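Local coordinates for envelopment polyprotein (Bovine Schmallenberg virus BH80/Germany/2011, PDB 7A56) that probably merges the viral envelope with a host membrane during entry, acting as a class II fusion glycoprotein whose fusion domains form a postfusion trimer, at residues 53-58 with 352-357; 110-115 with 195-200; 179-184 with 297-302; 223-228 with 340-345; 387-392 with 422-427. All coordinates share one frame; numbering follows the deposited sequence.

How the interactions relate
Interactions 1 and 5 are neighbours, with centres about 16 Å apart. Gln55 NE2 of interaction 1 lies 3.6 Å from Cys427 SG of interaction 5, and Val356 packs on the same disulfide. The centre of interaction 4 is about 24 Å from that of interaction 1. Interaction 2 lies on the long central strand 98-134. Interaction 3 is towards the far end of the rod, its centre about 69 Å from that of interaction 4. Interactions 2 and 5 are about 28 Å apart between centres within one chain, yet they meet across subunits. Each phosphate is held by Gln197 of one subunit and by Lys390 and Lys398 of another.

Interaction 1 of 5, residues 53-58 with 352-357; sequences IPQYKT and TQATVT
Gln55 lays its side chain against Ala354, with NE2 3.6 Å from Ala354 CB. CG sits anti to the carbonyl carbon (chi1 -71°) and also approaches Thr352 O. The amide has polar partners at both atoms. NE2 shares a water with Ala354 N, and OE1 accepts from Ser386 N. Ile53 CG2 meets Thr352 CB at 4.0 Å, the two side chains crossing obliquely. The backbones are joined by one direct hydrogen bond, Thr352 N to Pro54 O, at 2.9 Å. Residues 352-355 lead from strand 346-350 into strand 356-365, consistent with the linker between the first and third domains of a class II fusion protein. Waters also bridge the two segments. One molecule donates to both Ile53 O and Thr352 O. Another donates to Pro54 O and lies 2.6 Å from Thr352 OG1, to which it is hydrogen-bonded. Gln55 CA adds a CH...O contact to Thr352 O at 3.5 Å. Tyr56 and Thr58 turn to a second subunit, bonding to its Gln231 and Asp229.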
# COMPACT_ATOMS: atom_id res chain seq x y z
N ILE A 53 21.59 -21.20 -15.55
CA ILE A 53 21.01 -22.53 -15.76
C ILE A 53 19.55 -22.45 -15.32
O ILE A 53 19.27 -22.23 -14.12
CB ILE A 53 21.79 -23.60 -14.97
CG1 ILE A 53 23.28 -23.59 -15.38
CG2 ILE A 53 21.15 -24.99 -15.26
CD1 ILE A 53 24.13 -24.49 -14.54
N PRO A 54 18.60 -22.54 -16.25
CA PRO A 54 17.22 -22.13 -15.95
C PRO A 54 16.50 -23.04 -14.95
O PRO A 54 16.54 -24.26 -15.04
CB PRO A 54 16.53 -22.14 -17.31
CG PRO A 54 17.42 -22.95 -18.22
CD PRO A 54 18.82 -22.81 -17.68
N GLN A 55 15.82 -22.42 -13.99
CA GLN A 55 15.05 -23.14 -12.97
C GLN A 55 13.58 -23.26 -13.31
O GLN A 55 12.88 -24.05 -12.66
CB GLN A 55 15.12 -22.38 -11.61
CG GLN A 55 16.49 -22.43 -10.93
CD GLN A 55 16.59 -21.37 -9.89
OE1 GLN A 55 16.62 -20.18 -10.24
NE2 GLN A 55 16.60 -21.75 -8.61
N TYR A 56 13.07 -22.42 -14.20
CA TYR A 56 11.63 -22.26 -14.40
C TYR A 56 11.18 -22.98 -15.69
O TYR A 56 11.79 -22.82 -16.75
CB TYR A 56 11.27 -20.77 -14.45
CG TYR A 56 9.78 -20.50 -14.43
CD1 TYR A 56 9.07 -20.46 -13.20
CD2 TYR A 56 9.06 -20.38 -15.62
CE1 TYR A 56 7.71 -20.23 -13.17
CE2 TYR A 56 7.67 -20.14 -15.61
CZ TYR A 56 7.00 -20.07 -14.40
OH TYR A 56 5.66 -19.84 -14.35
N LYS A 57 10.13 -23.78 -15.57
CA LYS A 57 9.45 -24.38 -16.71
C LYS A 57 7.95 -24.40 -16.45
O LYS A 57 7.51 -24.86 -15.38
CB LYS A 57 9.95 -25.81 -16.94
CG LYS A 57 9.24 -26.49 -18.05
CD LYS A 57 9.91 -27.81 -18.31
CE LYS A 57 9.09 -28.94 -17.79
NZ LYS A 57 8.47 -29.62 -18.95
N THR A 58 7.15 -23.92 -17.42
CA THR A 58 5.70 -24.06 -17.32
C THR A 58 5.15 -24.52 -18.66
O THR A 58 5.88 -24.99 -19.52
CB THR A 58 5.04 -22.75 -16.84
OG1 THR A 58 3.66 -23.02 -16.55
CG2 THR A 58 5.15 -21.61 -17.89
N THR A 352 16.16 -27.08 -14.69
CA THR A 352 17.03 -27.89 -13.87
C THR A 352 17.00 -27.27 -12.50
O THR A 352 17.01 -26.04 -12.38
CB THR A 352 18.45 -27.88 -14.40
OG1 THR A 352 18.42 -28.38 -15.74
CG2 THR A 352 19.36 -28.72 -13.54
N GLN A 353 16.94 -28.09 -11.46
CA GLN A 353 17.01 -27.49 -10.14
C GLN A 353 18.42 -26.97 -9.86
O GLN A 353 19.41 -27.66 -10.14
CB GLN A 353 16.61 -28.50 -9.08
CG GLN A 353 15.15 -28.42 -8.78
CD GLN A 353 14.87 -28.50 -7.30
OE1 GLN A 353 15.79 -28.67 -6.48
NE2 GLN A 353 13.59 -28.36 -6.94
N ALA A 354 18.50 -25.77 -9.28
CA ALA A 354 19.80 -25.21 -8.93
C ALA A 354 20.49 -26.04 -7.82
O ALA A 354 19.84 -26.66 -6.99
CB ALA A 354 19.63 -23.75 -8.48
N THR A 355 21.82 -26.06 -7.84
CA THR A 355 22.61 -26.64 -6.75
C THR A 355 23.07 -25.52 -5.82
O THR A 355 23.97 -24.75 -6.15
CB THR A 355 23.81 -27.39 -7.31
OG1 THR A 355 23.34 -28.41 -8.20
CG2 THR A 355 24.65 -28.06 -6.17
N VAL A 356 22.43 -25.41 -4.66
CA VAL A 356 22.72 -24.38 -3.66
C VAL A 356 23.15 -25.07 -2.38
O VAL A 356 22.58 -26.10 -2.01
CB VAL A 356 21.51 -23.46 -3.40
CG1 VAL A 356 21.85 -22.39 -2.36
CG2 VAL A 356 21.04 -22.81 -4.69
N THR A 357 24.20 -24.54 -1.74
CA THR A 357 24.59 -24.98 -0.41
C THR A 357 24.67 -23.77 0.51
O THR A 357 25.13 -22.69 0.12
CB THR A 357 25.96 -25.72 -0.40
OG1 THR A 357 26.98 -24.86 -0.94
CG2 THR A 357 25.90 -27.05 -1.21
O HOH W 1 19.34 -24.37 -12.31
O HOH W 2 18.32 -26.00 -16.82
O HOH W 3 15.77 -24.69 -8.31

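Interaction 2 of 5, residues 110-115 with 195-200; sequences INKASY and IEQKDV. With PO4 (phosphate ion), chain J.
Lys112 runs across Gln197 and stops near Asp199. Its CB starts on the sheet face that also carries Ile110, Gln197 and Asp199. CG lies between the backbone N and the carbonyl carbon (chi1 63°), where it meets Gln197 CG at 3.9 Å. The chain then extends through CD to CE, which is 3.6 Å from Gln197 NE2. Lys112 NZ ends 3.6 Å from Asp199 OD2, a long salt bridge. Asp199 has a second cationic partner, because its OD1 bridges to Arg108. Gln197 NE2 itself donates to O1 of a phosphate, probably a crystallisation ion, at 3.3 Å. Lys398 and Lys390 of the third subunit bind the same ion. Gln197 OE1 accepts directly from that Lys398.

Asn111 and Lys198 lie side by side on the other face, with Asn111 OD1 3.3 Å from Lys198 CG. Asn111 ND2 and Glu196 OE1 find partners in Ser237, while Glu196 OE2 takes a water that reaches Asn111 OD1 only weakly. Four backbone hydrogen bonds tie Ile110 to Asp199 and Lys112 to Gln197. The short segments 110-115 and 197-200 run at 137° to each other, a strongly twisted pair. This is an antiparallel pairing of strands 98-134 and 197-206, with Gln197 making a subunit contact to Lys398 in the trimer.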
# COMPACT_ATOMS: atom_id res chain seq x y z
N ILE A 110 13.97 -4.64 -9.93
CA ILE A 110 13.98 -3.88 -8.65
C ILE A 110 12.93 -2.79 -8.72
O ILE A 110 12.53 -2.35 -9.81
CB ILE A 110 15.32 -3.22 -8.34
CG1 ILE A 110 15.62 -2.23 -9.44
CG2 ILE A 110 16.44 -4.22 -8.18
CD1 ILE A 110 16.53 -1.17 -8.95
N ASN A 111 12.44 -2.34 -7.56
CA ASN A 111 11.63 -1.14 -7.55
C ASN A 111 12.51 0.00 -7.01
O ASN A 111 13.50 -0.23 -6.30
CB ASN A 111 10.34 -1.30 -6.71
CG ASN A 111 9.20 -2.02 -7.46
OD1 ASN A 111 9.14 -2.00 -8.68
ND2 ASN A 111 8.27 -2.61 -6.72
N LYS A 112 12.23 1.23 -7.42
CA LYS A 112 13.08 2.32 -6.94
C LYS A 112 12.28 3.60 -6.90
O LYS A 112 11.31 3.76 -7.65
CB LYS A 112 14.32 2.52 -7.82
CG LYS A 112 14.03 2.94 -9.22
CD LYS A 112 15.34 2.98 -10.07
CE LYS A 112 15.05 3.26 -11.56
NZ LYS A 112 16.25 3.15 -12.45
N ALA A 113 12.69 4.51 -6.01
CA ALA A 113 12.15 5.87 -6.04
C ALA A 113 13.21 6.84 -5.47
O ALA A 113 14.18 6.43 -4.81
CB ALA A 113 10.83 5.97 -5.25
N SER A 114 13.05 8.11 -5.83
CA SER A 114 13.88 9.17 -5.30
C SER A 114 13.35 9.59 -3.93
O SER A 114 12.15 9.49 -3.64
CB SER A 114 13.90 10.40 -6.23
OG SER A 114 14.14 9.97 -7.59
N TYR A 115 14.26 10.07 -3.09
CA TYR A 115 13.91 10.60 -1.77
C TYR A 115 14.64 11.91 -1.56
O TYR A 115 15.72 12.15 -2.14
CB TYR A 115 14.28 9.60 -0.64
CG TYR A 115 13.35 8.39 -0.58
CD1 TYR A 115 13.35 7.41 -1.62
CD2 TYR A 115 12.48 8.21 0.49
CE1 TYR A 115 12.47 6.33 -1.55
CE2 TYR A 115 11.63 7.15 0.59
CZ TYR A 115 11.63 6.18 -0.47
OH TYR A 115 10.76 5.11 -0.42
N ILE A 195 7.30 9.27 -8.07
CA ILE A 195 6.59 8.00 -8.12
C ILE A 195 7.62 6.87 -8.03
O ILE A 195 8.81 7.03 -8.35
CB ILE A 195 5.75 7.92 -9.42
CG1 ILE A 195 4.78 6.73 -9.38
CG2 ILE A 195 6.69 7.93 -10.62
CD1 ILE A 195 3.64 6.77 -10.48
N GLU A 196 7.19 5.72 -7.53
CA GLU A 196 8.14 4.63 -7.64
C GLU A 196 8.01 4.02 -9.03
O GLU A 196 7.00 4.23 -9.70
CB GLU A 196 7.89 3.56 -6.56
CG GLU A 196 6.57 2.75 -6.70
CD GLU A 196 6.50 1.62 -5.65
OE1 GLU A 196 6.31 1.92 -4.47
OE2 GLU A 196 6.65 0.42 -5.99
N GLN A 197 9.05 3.35 -9.47
CA GLN A 197 9.01 2.72 -10.80
C GLN A 197 9.70 1.37 -10.74
O GLN A 197 10.57 1.14 -9.90
CB GLN A 197 9.64 3.64 -11.87
CG GLN A 197 11.12 3.93 -11.64
CD GLN A 197 11.58 5.00 -12.60
OE1 GLN A 197 11.19 6.16 -12.47
NE2 GLN A 197 12.37 4.60 -13.61
N LYS A 198 9.27 0.47 -11.62
CA LYS A 198 9.96 -0.79 -11.82
C LYS A 198 11.14 -0.59 -12.75
O LYS A 198 11.10 0.23 -13.68
CB LYS A 198 9.02 -1.82 -12.46
CG LYS A 198 7.75 -1.97 -11.69
CD LYS A 198 6.88 -2.97 -12.36
CE LYS A 198 5.58 -2.99 -11.60
NZ LYS A 198 4.58 -1.91 -12.12
N ASP A 199 12.21 -1.34 -12.50
CA ASP A 199 13.36 -1.38 -13.38
C ASP A 199 13.60 -2.86 -13.72
O ASP A 199 14.06 -3.63 -12.86
CB ASP A 199 14.55 -0.74 -12.66
CG ASP A 199 15.86 -0.79 -13.47
OD1 ASP A 199 15.86 -1.24 -14.63
OD2 ASP A 199 16.90 -0.36 -12.93
N VAL A 200 13.24 -3.26 -14.95
CA VAL A 200 13.24 -4.68 -15.36
C VAL A 200 14.10 -4.81 -16.60
O VAL A 200 13.90 -4.08 -17.59
CB VAL A 200 11.82 -5.23 -15.61
CG1 VAL A 200 11.85 -6.71 -16.11
CG2 VAL A 200 11.00 -5.14 -14.34
P PO4 J . 13.46 6.68 -16.79
O1 PO4 J . 14.31 6.28 -15.61
O2 PO4 J . 13.53 8.19 -16.96
O3 PO4 J . 12.02 6.25 -16.63
O4 PO4 J . 13.99 5.98 -18.02
O HOH W 4 6.97 0.07 -8.80

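Interaction 3 of 5, residues 179-184 with 297-302; sequences CQDIIR and RRCFDN
Cys179 and Cys299 form the covalent link, an SG-SG bond of 2.1 Å with a torsion of 94° about it. It ties strand 172-183 to the loop that follows strand 293-296.

The direct hydrogen bond comes from Phe300 N to Asp181 OD1, at 3.0 Å. The N-H meets the syn side of the carboxylate, 33° out of its plane. Two waters extend this grip. One donates to Asp181 OD1 and accepts from Cys299 N; the other donates to Asp181 OD2 and Phe300 O. Thr124 OG1 also bonds to OD2, so the oxygens of this buried carboxylate have two partners each. An acidic side chain thus fastens the loop backbone to the strand in the elongated part that carries several disulfides, consistent with domain II of a class II fusion protein.

The van der Waals contacts centre on the Phe300 ring. Asp181 CG approaches Phe300 CD2 obliquely at 3.5 Å, with the carboxylate turned 39° from the ring. Gln180 lies alongside, its CG 3.6 Å from Phe300 CZ. Apart from the ring, Ile183 and Asn302 cross at about a right angle, Ile183 CG2 lying 4.0 Å from Asn302 ND2. That amide nitrogen donates to Thr124 OG1 and Gly122 O.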
# COMPACT_ATOMS: atom_id res chain seq x y z
N CYS A 179 13.61 29.13 24.74
CA CYS A 179 14.60 28.07 24.74
C CYS A 179 14.44 27.23 23.47
O CYS A 179 13.40 27.24 22.84
CB CYS A 179 14.47 27.19 25.99
SG CYS A 179 12.87 26.36 26.23
N GLN A 180 15.49 26.47 23.15
CA GLN A 180 15.46 25.50 22.05
C GLN A 180 16.39 24.35 22.43
O GLN A 180 17.46 24.61 23.00
CB GLN A 180 15.90 26.20 20.76
CG GLN A 180 15.70 25.44 19.45
CD GLN A 180 16.13 26.32 18.32
OE1 GLN A 180 17.29 26.68 18.22
NE2 GLN A 180 15.17 26.74 17.48
N ASP A 181 15.95 23.10 22.21
CA ASP A 181 16.81 21.94 22.48
C ASP A 181 18.10 21.97 21.67
O ASP A 181 18.17 22.54 20.57
CB ASP A 181 16.11 20.63 22.14
CG ASP A 181 15.07 20.21 23.17
OD1 ASP A 181 14.66 21.06 24.02
OD2 ASP A 181 14.61 19.03 23.07
N ILE A 182 19.12 21.32 22.24
CA ILE A 182 20.31 20.87 21.51
C ILE A 182 20.28 19.35 21.47
O ILE A 182 20.07 18.70 22.53
CB ILE A 182 21.61 21.34 22.19
CG1 ILE A 182 21.63 22.85 22.36
CG2 ILE A 182 22.84 20.80 21.39
CD1 ILE A 182 22.58 23.28 23.53
N ILE A 183 20.48 18.77 20.25
CA ILE A 183 20.43 17.32 20.07
C ILE A 183 21.79 16.82 19.57
O ILE A 183 22.58 17.55 18.97
CB ILE A 183 19.33 16.87 19.07
CG1 ILE A 183 19.66 17.40 17.67
CG2 ILE A 183 17.93 17.29 19.57
CD1 ILE A 183 18.91 16.68 16.50
N ARG A 184 22.01 15.53 19.77
CA ARG A 184 23.12 14.86 19.14
C ARG A 184 22.53 14.14 17.93
O ARG A 184 21.72 13.22 18.10
CB ARG A 184 23.80 13.89 20.11
CG ARG A 184 24.95 13.10 19.46
CD ARG A 184 25.51 12.07 20.41
NE ARG A 184 24.67 10.87 20.63
CZ ARG A 184 24.11 10.54 21.80
NH1 ARG A 184 23.41 9.41 21.91
NH2 ARG A 184 24.26 11.32 22.87
N ARG A 297 14.13 22.38 33.28
CA ARG A 297 14.41 20.95 33.28
C ARG A 297 14.06 20.30 31.96
O ARG A 297 14.44 19.14 31.74
CB ARG A 297 13.65 20.23 34.40
CG ARG A 297 14.08 20.62 35.82
CD ARG A 297 12.93 20.33 36.83
NE ARG A 297 13.36 20.81 38.16
CZ ARG A 297 14.05 20.09 39.07
NH1 ARG A 297 14.38 18.82 38.85
NH2 ARG A 297 14.42 20.66 40.22
N ARG A 298 13.35 21.01 31.09
CA ARG A 298 13.07 20.48 29.77
C ARG A 298 12.59 21.65 28.94
O ARG A 298 11.95 22.55 29.47
CB ARG A 298 12.02 19.34 29.79
CG ARG A 298 11.95 18.51 28.49
CD ARG A 298 11.03 17.31 28.67
NE ARG A 298 9.64 17.74 28.72
CZ ARG A 298 8.67 17.13 29.39
NH1 ARG A 298 8.94 16.02 30.09
NH2 ARG A 298 7.44 17.66 29.42
N CYS A 299 12.95 21.67 27.66
CA CYS A 299 12.42 22.69 26.76
C CYS A 299 11.37 22.09 25.84
O CYS A 299 10.15 22.19 26.10
CB CYS A 299 13.55 23.36 25.94
SG CYS A 299 12.95 24.72 24.87
N PHE A 300 11.81 21.45 24.74
CA PHE A 300 10.87 20.72 23.92
C PHE A 300 10.55 19.38 24.56
O PHE A 300 11.34 18.84 25.33
CB PHE A 300 11.46 20.39 22.53
CG PHE A 300 11.88 21.60 21.67
CD1 PHE A 300 11.17 22.79 21.67
CD2 PHE A 300 12.94 21.46 20.75
CE1 PHE A 300 11.55 23.87 20.84
CE2 PHE A 300 13.33 22.55 19.93
CZ PHE A 300 12.62 23.73 19.95
N ASP A 301 9.45 18.76 24.12
CA ASP A 301 9.31 17.31 24.20
C ASP A 301 10.18 16.65 23.13
O ASP A 301 10.29 17.16 22.02
CB ASP A 301 7.86 16.86 23.96
CG ASP A 301 6.89 17.38 25.04
OD1 ASP A 301 7.12 17.08 26.22
OD2 ASP A 301 5.87 18.03 24.67
N ASN A 302 10.81 15.52 23.45
CA ASN A 302 11.63 14.81 22.45
C ASN A 302 11.35 13.32 22.60
O ASN A 302 11.60 12.75 23.65
CB ASN A 302 13.13 15.06 22.60
CG ASN A 302 13.97 14.50 21.40
OD1 ASN A 302 13.46 13.72 20.55
ND2 ASN A 302 15.23 14.92 21.31
O HOH W 5 13.75 17.69 25.18
O HOH W 6 14.76 19.84 26.65

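Interaction 4 of 5, residues 223-228 with 340-345; sequences SDRIQL and IMLGDF
Ile226 and Ile340 lie side by side and point the same way, their CG1 atoms 4.0 Å apart. They form a non-hydrogen-bonded antiparallel pair, joining strands 226-231 and 335-343 in an antiparallel sheet beside helix 23-40. The adjoining backbone bond runs from Met341 N to Arg225 O at 2.9 Å, in the carbonyl plane. Ile340 CA adds a CH...O contact to the same oxygen. The aliphatic part of Arg225 lies over Met341 O and Leu342. Arg225 CG is anti to the carbonyl carbon (chi1 -66°) and lies 3.6 Å from Met341 O. Arg225 CB rests 3.9 Å from Leu342 CD2, the two side chains crossing at about a right angle.

Further out, Arg225 NE donates to a water in the guanidinium plane at 2.7 Å, and this water donates to Leu342 O. NH1 forms a salt bridge with Asp37 of helix 23-40. The turn before Ile226 is held by its own bonds. Ser223 N and OG both donate to Ile226 O, the hydroxyl in the carbonyl plane on a lone pair. Gln227 NE2 donates to Ser223 O at 2.9 Å. On the other strand, Ile340 packs on Ile75 and Ile102, and Leu342 also touches Ile102.

The chemistry is therefore divided: two buried isoleucines pack on one face, while the arginine ties the strand end to a helix by charge and to Leu342 by water.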
# COMPACT_ATOMS: atom_id res chain seq x y z
N SER A 223 11.68 -8.31 -32.25
CA SER A 223 12.60 -8.64 -33.32
C SER A 223 11.83 -9.54 -34.28
O SER A 223 10.65 -9.87 -34.03
CB SER A 223 13.87 -9.34 -32.79
OG SER A 223 13.56 -10.61 -32.22
N ASP A 224 12.49 -9.97 -35.36
CA ASP A 224 11.79 -10.81 -36.34
C ASP A 224 11.46 -12.18 -35.76
O ASP A 224 10.35 -12.68 -35.91
CB ASP A 224 12.61 -10.95 -37.62
CG ASP A 224 12.77 -9.63 -38.33
OD1 ASP A 224 11.86 -8.78 -38.21
OD2 ASP A 224 13.79 -9.43 -38.98
N ARG A 225 12.42 -12.79 -35.07
CA ARG A 225 12.24 -14.15 -34.54
C ARG A 225 11.69 -14.20 -33.12
O ARG A 225 11.02 -15.19 -32.75
CB ARG A 225 13.59 -14.87 -34.57
CG ARG A 225 14.10 -15.12 -36.00
CD ARG A 225 15.60 -15.35 -35.99
NE ARG A 225 16.05 -15.64 -37.34
CZ ARG A 225 16.27 -14.71 -38.26
NH1 ARG A 225 16.13 -13.43 -37.96
NH2 ARG A 225 16.65 -15.07 -39.50
N ILE A 226 11.97 -13.20 -32.29
CA ILE A 226 11.63 -13.28 -30.87
C ILE A 226 10.94 -12.02 -30.41
O ILE A 226 11.40 -10.90 -30.67
CB ILE A 226 12.87 -13.56 -29.99
CG1 ILE A 226 13.60 -14.85 -30.46
CG2 ILE A 226 12.44 -13.57 -28.47
CD1 ILE A 226 14.98 -14.96 -29.79
N GLN A 227 9.77 -12.19 -29.79
CA GLN A 227 9.09 -11.04 -29.19
C GLN A 227 8.92 -11.28 -27.70
O GLN A 227 8.66 -12.40 -27.26
CB GLN A 227 7.71 -10.80 -29.87
CG GLN A 227 7.79 -10.45 -31.35
CD GLN A 227 7.66 -11.60 -32.15
OE1 GLN A 227 6.72 -12.40 -31.96
NE2 GLN A 227 8.61 -11.78 -33.11
N LEU A 228 9.03 -10.20 -26.91
CA LEU A 228 8.78 -10.32 -25.49
C LEU A 228 8.00 -9.10 -25.01
O LEU A 228 8.10 -8.02 -25.60
CB LEU A 228 10.09 -10.42 -24.65
CG LEU A 228 11.18 -11.44 -25.04
CD1 LEU A 228 12.15 -10.70 -25.93
CD2 LEU A 228 11.87 -12.00 -23.78
N ILE A 340 8.97 -17.35 -29.75
CA ILE A 340 10.17 -17.66 -30.53
C ILE A 340 9.72 -18.41 -31.79
O ILE A 340 8.94 -19.37 -31.69
CB ILE A 340 11.16 -18.53 -29.73
CG1 ILE A 340 11.69 -17.77 -28.48
CG2 ILE A 340 12.31 -19.05 -30.63
CD1 ILE A 340 12.09 -18.79 -27.38
N MET A 341 10.12 -17.90 -32.96
CA MET A 341 9.76 -18.45 -34.29
C MET A 341 11.00 -18.44 -35.16
O MET A 341 11.34 -17.39 -35.74
CB MET A 341 8.65 -17.61 -34.89
CG MET A 341 8.10 -18.13 -36.28
SD MET A 341 6.42 -17.46 -36.44
CE MET A 341 5.63 -18.77 -37.39
N LEU A 342 11.67 -19.60 -35.28
CA LEU A 342 12.95 -19.67 -35.99
C LEU A 342 12.82 -20.25 -37.40
O LEU A 342 13.78 -20.19 -38.18
CB LEU A 342 13.95 -20.51 -35.18
CG LEU A 342 14.13 -20.06 -33.73
CD1 LEU A 342 15.23 -20.83 -32.95
CD2 LEU A 342 14.46 -18.58 -33.70
N GLY A 343 11.69 -20.83 -37.74
CA GLY A 343 11.66 -21.62 -38.98
C GLY A 343 11.06 -22.98 -38.69
O GLY A 343 10.23 -23.09 -37.80
N ASP A 344 11.50 -24.03 -39.40
CA ASP A 344 10.87 -25.35 -39.29
C ASP A 344 11.56 -26.19 -38.21
O ASP A 344 12.45 -27.01 -38.48
CB ASP A 344 10.92 -26.04 -40.66
CG ASP A 344 10.28 -27.43 -40.67
OD1 ASP A 344 9.40 -27.75 -39.84
OD2 ASP A 344 10.66 -28.21 -41.57
N PHE A 345 11.16 -25.95 -36.95
CA PHE A 345 11.79 -26.58 -35.81
C PHE A 345 10.75 -27.14 -34.85
O PHE A 345 9.57 -26.78 -34.90
CB PHE A 345 12.71 -25.58 -35.10
CG PHE A 345 13.80 -25.10 -35.98
CD1 PHE A 345 14.90 -25.89 -36.21
CD2 PHE A 345 13.69 -23.91 -36.64
CE1 PHE A 345 15.90 -25.48 -37.04
CE2 PHE A 345 14.70 -23.49 -37.49
CZ PHE A 345 15.81 -24.27 -37.67
O HOH W 7 16.16 -18.34 -37.82

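Interaction 5 of 5, residues 387-392 with 422-427; sequences CSIKSN and VSVSVC. With PO4 (phosphate ion), chain B.
Ile389 and Val426 pack side by side in an antiparallel strand pair of the C-terminal β-sandwich, consistent with the immunoglobulin-like domain III of class II fusion proteins. This inward face is the tight part. Ile389 CG1 is anti to the backbone N (chi1 -179°), which places it 4.2 Å from both Val426 CG2 and Val424 CG1. Cys387 CB meets Val426 CG1 at 3.6 Å, and a Cys387-Cys427 disulfide closes this end. Ile358, Ile361 and Ile411 of the facing sheet cover these residues. Lys390 and Ser425 exchange two backbone hydrogen bonds.

The outward face is looser and polar. A water there joins Ser388 O, Ser425 OG and Cys427 O. Lys390 NZ donates to O3 of a phosphate, probably a crystallisation ion, at 3.0 Å.

At the far end of the pair, side chains supplement the backbone bonds. Ser391 OG donates to Ser423 O at 2.8 Å, and Asn392 N reaches the same oxygen weakly. Ser423 N donates to Asn392 OD1 at 2.8 Å, from 41° above the plane of the amide carbonyl.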
# COMPACT_ATOMS: atom_id res chain seq x y z
N CYS A 387 15.47 -18.44 -5.39
CA CYS A 387 15.14 -19.58 -4.54
C CYS A 387 14.05 -19.24 -3.55
O CYS A 387 14.01 -18.15 -3.00
CB CYS A 387 16.35 -20.02 -3.73
SG CYS A 387 17.62 -20.72 -4.73
N SER A 388 13.24 -20.24 -3.23
CA SER A 388 12.39 -20.12 -2.05
C SER A 388 13.24 -20.09 -0.76
O SER A 388 14.14 -20.92 -0.57
CB SER A 388 11.43 -21.30 -2.01
OG SER A 388 10.36 -21.00 -1.17
N ILE A 389 12.96 -19.16 0.15
CA ILE A 389 13.64 -19.17 1.44
C ILE A 389 12.60 -19.50 2.50
O ILE A 389 11.49 -18.94 2.49
CB ILE A 389 14.43 -17.86 1.69
CG1 ILE A 389 15.15 -17.91 3.05
CG2 ILE A 389 13.59 -16.58 1.48
CD1 ILE A 389 16.23 -16.81 3.22
N LYS A 390 12.91 -20.46 3.38
CA LYS A 390 12.02 -20.84 4.48
C LYS A 390 12.77 -20.90 5.81
O LYS A 390 14.00 -20.98 5.85
CB LYS A 390 11.35 -22.19 4.17
CG LYS A 390 10.45 -22.07 2.90
CD LYS A 390 9.52 -23.23 2.71
CE LYS A 390 8.77 -23.06 1.38
NZ LYS A 390 8.12 -21.73 1.21
N SER A 391 12.03 -20.87 6.92
CA SER A 391 12.62 -20.96 8.25
C SER A 391 11.57 -21.47 9.22
O SER A 391 10.36 -21.42 8.95
CB SER A 391 13.18 -19.60 8.72
OG SER A 391 13.61 -19.59 10.09
N ASN A 392 12.05 -21.99 10.36
CA ASN A 392 11.14 -22.22 11.48
C ASN A 392 10.68 -20.89 12.08
O ASN A 392 9.60 -20.82 12.67
CB ASN A 392 11.78 -23.11 12.54
CG ASN A 392 13.08 -22.55 13.09
OD1 ASN A 392 13.89 -21.99 12.35
ND2 ASN A 392 13.29 -22.70 14.38
N VAL A 422 17.80 -21.93 15.13
CA VAL A 422 17.25 -21.32 13.93
C VAL A 422 17.59 -22.24 12.77
O VAL A 422 18.75 -22.59 12.56
CB VAL A 422 17.82 -19.92 13.70
CG1 VAL A 422 17.39 -19.43 12.35
CG2 VAL A 422 17.38 -18.97 14.81
N SER A 423 16.56 -22.65 12.03
CA SER A 423 16.68 -23.41 10.78
C SER A 423 16.32 -22.53 9.60
O SER A 423 15.39 -21.72 9.69
CB SER A 423 15.77 -24.63 10.79
OG SER A 423 16.17 -25.53 9.78
N VAL A 424 17.04 -22.69 8.48
CA VAL A 424 16.79 -21.92 7.28
C VAL A 424 17.06 -22.82 6.08
O VAL A 424 18.04 -23.57 6.05
CB VAL A 424 17.66 -20.64 7.17
CG1 VAL A 424 17.46 -19.99 5.80
CG2 VAL A 424 17.35 -19.63 8.32
N SER A 425 16.18 -22.73 5.08
CA SER A 425 16.40 -23.45 3.83
C SER A 425 16.37 -22.43 2.70
O SER A 425 15.60 -21.46 2.74
CB SER A 425 15.35 -24.58 3.63
OG SER A 425 14.09 -24.10 3.18
N VAL A 426 17.23 -22.65 1.70
CA VAL A 426 17.25 -21.85 0.48
C VAL A 426 17.30 -22.82 -0.71
O VAL A 426 18.26 -23.57 -0.85
CB VAL A 426 18.47 -20.91 0.46
CG1 VAL A 426 18.46 -20.08 -0.82
CG2 VAL A 426 18.48 -20.02 1.75
N CYS A 427 16.29 -22.77 -1.58
CA CYS A 427 16.11 -23.81 -2.61
C CYS A 427 16.11 -25.15 -1.85
O CYS A 427 15.42 -25.30 -0.84
CB CYS A 427 17.16 -23.67 -3.71
SG CYS A 427 16.77 -22.54 -5.15
P PO4 B . 5.71 -21.43 3.99
O1 PO4 B . 4.47 -21.09 4.78
O2 PO4 B . 6.88 -21.58 4.94
O3 PO4 B . 6.04 -20.37 2.96
O4 PO4 B . 5.47 -22.71 3.23
O HOH W 8 13.72 -23.55 0.57